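Local coordinates for protein galactonate dehydratase (Zobellia galactanivorans, PDB 5OLC) that belongs to the enolase superfamily, pairing an N-terminal capping domain of the mandelate racemase and muconate lactonizing enzyme type with a TIM-barrel-like domain, at residues V18-K22 with E342-R346; K38-V42 with G54-A60. One frame throughout, in Å; residues are numbered along the deposited sequence.

How the contacts relate
The two contacts are neighbours, with centres about 11 Å apart on the same side of the chain's centre. Both draw on the three-stranded antiparallel sheet of the N-terminal domain, ordered 11-22, 36-46, 51-56. Contact 2 joins the last two strands as a hairpin. Contact 1 sets the end of the first strand against helix 344-349, a late part of the chain. Along the chain, contact 2 is nested inside the loop closed by contact 1. They touch through a probable hydrogen bond of 2.8 Å between Ile19 N and Ile39 O. The sheet thus carries the hairpin on one side, and its first strand meets a late helix of the chain.

Contact 1: V18-K22 with E342-R346; sequences VISHK and ENALR
In this enolase-superfamily fold, the contact sets the end of strand 11-22 of the N-terminal sheet against the first turn of helix 344-349, which follows strand 337-339 in the C-terminal half of the chain. Residues 18-22 are extended. Residues 342-343 are loop, and the helix starts at Ala344. The closest CA atoms are those of His21 and Leu345, 6.9 Å apart. The buried area is 286 Å², both sides summed.

Val18 faces elsewhere, packing on Ala60 of helix 60-70. Ile19 directs its CA-to-CB bond toward the helix. Its rotamer is p, t, and its CD1 lies 3.7 Å from Leu345 CB. Ser20 points away, and its OG is hydrogen-bonded to Lys38 NZ of the adjacent strand. Its backbone still meets the helix, with Ser20 C 3.6 Å from Leu345 CD2. His21 points toward the helix again, on the same side as Ile19. Its chi1 is 138°, between wells, and chi2 is 78°. Ala344 CB sits over one ring face in a CH-pi contact, 3.5 Å from the centroid of the His21 ring and 8° off its normal. Leu345 CD1 lies at the ring edge, 3.6 Å from His21 CD2. Tyr381 of helix 375-381 also touches both His21 and Ala344. Lys22 points away and is modelled only to CB.

Leu345 (chi1 -44°, chi2 125°) is the most covered residue here. Asn343, with chi1 t, is the N-cap. Its OD1 accepts a weak bond from Leu345 N at 3.1 Å and a straighter one from Arg346 N, also 3.1 Å from Asn343 OD1.

Contact 2: K38-V42 with G54-A60; sequences KICIV and GEGYGPA
A beta hairpin of the N-terminal domain makes this contact. Strands 36-46 and 51-56 run antiparallel. The short segment axes approach to 4.5 Å at 148°. Val42 and Gly54 form a hydrogen-bonded pair, and Ile41 and Glu55 a non-hydrogen-bonded pair with CA atoms 4.4 Å apart.

Two backbone bonds close the Val42 pair: Val42 N to Gly54 O at 2.9 Å, and Gly54 N to Val42 O at 2.8 Å. Gly54 O also receives a CA-H...O contact from Ile41 CA at 3.4 Å. On the other edge of strand 36-46, Ile39 and Ile41 make backbone hydrogen bonds to Ile19 and Tyr17 of strand 11-22.

Glu55 extends t, t beside Ile39 and Ile41, and its OE1 is hydrogen-bonded to Thr308 OG1 and Ala311 N. Lys38 NZ is hydrogen-bonded to Ser20 OG.

Gly58 has phi/psi of 137/-146°, where a CB would jam against the preceding carbonyl. The chain then folds back through Pro59, which packs on Tyr96 of the second subunit. Ala60 returns over the Cys40 face, its CB 4.1 Å from Cys40 CB and 3.4 Å from Lys38 O.

Contact 1: V18-K22 with E342-R346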
loop_
_atom_site.group_PDB
_atom_site.type_symbol
_atom_site.label_atom_id
_atom_site.label_comp_id
_atom_site.label_asym_id
_atom_site.label_seq_id
_atom_site.Cartn_x
_atom_site.Cartn_y
_atom_site.Cartn_z
ATOM N N VAL A 18 -14.554 18.397 -43.179
ATOM C CA VAL A 18 -13.100 18.259 -43.080
ATOM C C VAL A 18 -12.525 19.405 -43.890
ATOM O O VAL A 18 -12.774 19.492 -45.099
ATOM C CB VAL A 18 -12.571 16.903 -43.589
ATOM C CG1 VAL A 18 -11.052 16.866 -43.537
ATOM C CG2 VAL A 18 -13.160 15.750 -42.807
ATOM N N ILE A 19 -11.800 20.301 -43.227
ATOM C CA ILE A 19 -11.238 21.463 -43.904
ATOM C C ILE A 19 -9.716 21.340 -43.939
ATOM O O ILE A 19 -9.102 21.020 -42.919
ATOM C CB ILE A 19 -11.785 22.814 -43.346
ATOM C CG1 ILE A 19 -11.635 22.927 -41.801
ATOM C CG2 ILE A 19 -13.243 23.001 -43.782
ATOM C CD1 ILE A 19 -11.751 24.356 -41.188
ATOM N N SER A 20 -9.124 21.520 -45.137
ATOM C CA SER A 20 -7.686 21.377 -45.376
ATOM C C SER A 20 -6.979 22.667 -45.842
ATOM O O SER A 20 -7.590 23.469 -46.550
ATOM C CB SER A 20 -7.452 20.258 -46.386
ATOM O OG SER A 20 -6.077 19.909 -46.443
ATOM N N HIS A 21 -5.691 22.859 -45.454
ATOM C CA HIS A 21 -4.852 24.012 -45.846
ATOM C C HIS A 21 -3.350 23.754 -45.597
ATOM O O HIS A 21 -2.981 23.379 -44.487
ATOM C CB HIS A 21 -5.350 25.329 -45.193
ATOM C CG HIS A 21 -4.292 26.238 -44.649
ATOM N ND1 HIS A 21 -3.537 27.051 -45.477
ATOM C CD2 HIS A 21 -3.929 26.467 -43.366
ATOM C CE1 HIS A 21 -2.722 27.722 -44.676
ATOM N NE2 HIS A 21 -2.929 27.411 -43.396
ATOM N N LYS A 22 -2.496 23.952 -46.631
ATOM C CA LYS A 22 -1.035 23.767 -46.564
ATOM C C LYS A 22 -0.334 25.121 -46.455
ATOM O O LYS A 22 -0.724 26.046 -47.166
ATOM C CB LYS A 22 -0.532 23.019 -47.810
ATOM N N GLU A 342 0.655 30.000 -37.891
ATOM C CA GLU A 342 -0.031 30.278 -39.150
ATOM C C GLU A 342 -1.187 29.300 -39.318
ATOM O O GLU A 342 -0.967 28.085 -39.388
ATOM C CB GLU A 342 0.946 30.211 -40.335
ATOM C CG GLU A 342 1.539 31.562 -40.700
ATOM C CD GLU A 342 2.782 32.007 -39.949
ATOM O OE1 GLU A 342 3.866 32.057 -40.578
ATOM O OE2 GLU A 342 2.658 32.401 -38.766
ATOM N N ASN A 343 -2.419 29.833 -39.325
ATOM C CA ASN A 343 -3.616 29.012 -39.464
ATOM C C ASN A 343 -4.748 29.741 -40.164
ATOM O O ASN A 343 -5.485 30.524 -39.557
ATOM C CB ASN A 343 -4.057 28.434 -38.122
ATOM C CG ASN A 343 -4.925 27.205 -38.217
ATOM O OD1 ASN A 343 -5.619 26.948 -39.210
ATOM N ND2 ASN A 343 -4.972 26.464 -37.125
ATOM N N ALA A 344 -4.885 29.454 -41.456
ATOM C CA ALA A 344 -5.912 30.020 -42.304
ATOM C C ALA A 344 -7.274 29.404 -41.990
ATOM O O ALA A 344 -8.276 30.086 -42.147
ATOM C CB ALA A 344 -5.557 29.809 -43.765
ATOM N N LEU A 345 -7.331 28.142 -41.532
ATOM C CA LEU A 345 -8.617 27.498 -41.211
ATOM C C LEU A 345 -9.216 28.077 -39.940
ATOM O O LEU A 345 -10.435 28.209 -39.820
ATOM C CB LEU A 345 -8.457 25.993 -41.089
ATOM C CG LEU A 345 -7.614 25.384 -42.176
ATOM C CD1 LEU A 345 -6.494 24.616 -41.591
ATOM C CD2 LEU A 345 -8.437 24.552 -43.116
ATOM N N ARG A 346 -8.342 28.456 -39.005
ATOM C CA ARG A 346 -8.729 29.077 -37.749
ATOM C C ARG A 346 -9.128 30.537 -37.980
ATOM O O ARG A 346 -10.181 30.953 -37.500
ATOM C CB ARG A 346 -7.577 28.955 -36.733
ATOM C CG ARG A 346 -7.698 29.788 -35.463
ATOM C CD ARG A 346 -6.602 30.829 -35.389
ATOM N NE ARG A 346 -5.298 30.208 -35.176
ATOM C CZ ARG A 346 -4.140 30.854 -35.202
ATOM N NH1 ARG A 346 -4.105 32.164 -35.424
ATOM N NH2 ARG A 346 -3.009 30.202 -34.991
#

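Contact 2: K38-V42 with G54-A60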
loop_
_atom_site.group_PDB
_atom_site.type_symbol
_atom_site.label_atom_id
_atom_site.label_comp_id
_atom_site.label_asym_id
_atom_site.label_seq_id
_atom_site.Cartn_x
_atom_site.Cartn_y
_atom_site.Cartn_z
ATOM N N LYS A 38 -5.247 19.545 -41.429
ATOM C CA LYS A 38 -6.564 18.978 -41.726
ATOM C C LYS A 38 -7.338 18.864 -40.412
ATOM O O LYS A 38 -6.967 18.071 -39.538
ATOM C CB LYS A 38 -6.426 17.604 -42.399
ATOM C CG LYS A 38 -6.859 17.569 -43.858
ATOM C CD LYS A 38 -6.524 16.227 -44.532
ATOM C CE LYS A 38 -5.172 16.194 -45.209
ATOM N NZ LYS A 38 -5.171 16.954 -46.484
ATOM N N ILE A 39 -8.377 19.703 -40.246
ATOM C CA ILE A 39 -9.212 19.661 -39.045
ATOM C C ILE A 39 -10.667 19.366 -39.448
ATOM O O ILE A 39 -11.087 19.753 -40.533
ATOM C CB ILE A 39 -9.047 20.888 -38.060
ATOM C CG1 ILE A 39 -10.115 21.933 -38.248
ATOM C CG2 ILE A 39 -7.647 21.543 -38.062
ATOM C CD1 ILE A 39 -10.900 21.982 -37.179
ATOM N N CYS A 40 -11.401 18.652 -38.598
ATOM C CA CYS A 40 -12.812 18.328 -38.802
ATOM C C CYS A 40 -13.646 19.227 -37.880
ATOM O O CYS A 40 -13.235 19.487 -36.751
ATOM C CB CYS A 40 -13.082 16.848 -38.544
ATOM S SG CYS A 40 -14.832 16.385 -38.637
ATOM N N ILE A 41 -14.800 19.720 -38.373
ATOM C CA ILE A 41 -15.746 20.641 -37.709
ATOM C C ILE A 41 -17.186 20.077 -37.931
ATOM O O ILE A 41 -17.413 19.441 -38.952
ATOM C CB ILE A 41 -15.581 22.027 -38.426
ATOM C CG1 ILE A 41 -14.187 22.671 -38.216
ATOM C CG2 ILE A 41 -16.670 23.003 -38.110
ATOM C CD1 ILE A 41 -13.907 23.417 -36.950
ATOM N N VAL A 42 -18.146 20.336 -37.023
ATOM C CA VAL A 42 -19.560 19.924 -37.174
ATOM C C VAL A 42 -20.518 21.094 -37.058
ATOM O O VAL A 42 -20.264 22.028 -36.297
ATOM C CB VAL A 42 -20.062 18.855 -36.179
ATOM C CG1 VAL A 42 -20.269 17.501 -36.829
ATOM C CG2 VAL A 42 -19.220 18.798 -34.912
ATOM N N GLY A 54 -19.373 22.880 -33.749
ATOM C CA GLY A 54 -18.506 22.037 -32.932
ATOM C C GLY A 54 -17.215 21.676 -33.624
ATOM O O GLY A 54 -17.052 21.946 -34.807
ATOM N N GLU A 55 -16.296 21.072 -32.888
ATOM C CA GLU A 55 -14.980 20.698 -33.378
ATOM C C GLU A 55 -14.447 19.474 -32.618
ATOM O O GLU A 55 -14.663 19.337 -31.411
ATOM C CB GLU A 55 -14.022 21.894 -33.192
ATOM C CG GLU A 55 -12.677 21.798 -33.889
ATOM C CD GLU A 55 -11.914 23.111 -33.881
ATOM O OE1 GLU A 55 -12.541 24.165 -33.640
ATOM O OE2 GLU A 55 -10.681 23.088 -34.091
ATOM N N GLY A 56 -13.770 18.605 -33.358
ATOM C CA GLY A 56 -13.093 17.419 -32.852
ATOM C C GLY A 56 -11.594 17.569 -33.035
ATOM O O GLY A 56 -11.163 18.184 -34.018
ATOM N N TYR A 57 -10.791 17.072 -32.070
ATOM C CA TYR A 57 -9.331 17.183 -32.144
ATOM C C TYR A 57 -8.684 15.841 -32.458
ATOM O O TYR A 57 -8.936 14.859 -31.748
ATOM C CB TYR A 57 -8.736 17.816 -30.872
ATOM C CG TYR A 57 -7.227 17.940 -30.888
ATOM C CD1 TYR A 57 -6.603 19.046 -31.461
ATOM C CD2 TYR A 57 -6.420 16.975 -30.286
ATOM C CE1 TYR A 57 -5.210 19.176 -31.456
ATOM C CE2 TYR A 57 -5.025 17.091 -30.281
ATOM C CZ TYR A 57 -4.424 18.193 -30.868
ATOM O OH TYR A 57 -3.052 18.306 -30.856
ATOM N N GLY A 58 -7.856 15.827 -33.507
ATOM C CA GLY A 58 -7.138 14.645 -33.973
ATOM C C GLY A 58 -7.137 14.480 -35.480
ATOM O O GLY A 58 -7.126 15.487 -36.194
ATOM N N PRO A 59 -7.158 13.228 -36.015
ATOM C CA PRO A 59 -7.149 13.050 -37.483
ATOM C C PRO A 59 -8.527 13.283 -38.126
ATOM O O PRO A 59 -9.442 12.444 -38.054
ATOM C CB PRO A 59 -6.603 11.623 -37.670
ATOM C CG PRO A 59 -6.414 11.056 -36.277
ATOM C CD PRO A 59 -7.177 11.920 -35.334
ATOM N N ALA A 60 -8.660 14.458 -38.743
ATOM C CA ALA A 60 -9.872 14.967 -39.371
ATOM C C ALA A 60 -10.801 13.900 -39.988
ATOM O O ALA A 60 -11.887 13.668 -39.456
ATOM C CB ALA A 60 -9.523 16.024 -40.397
#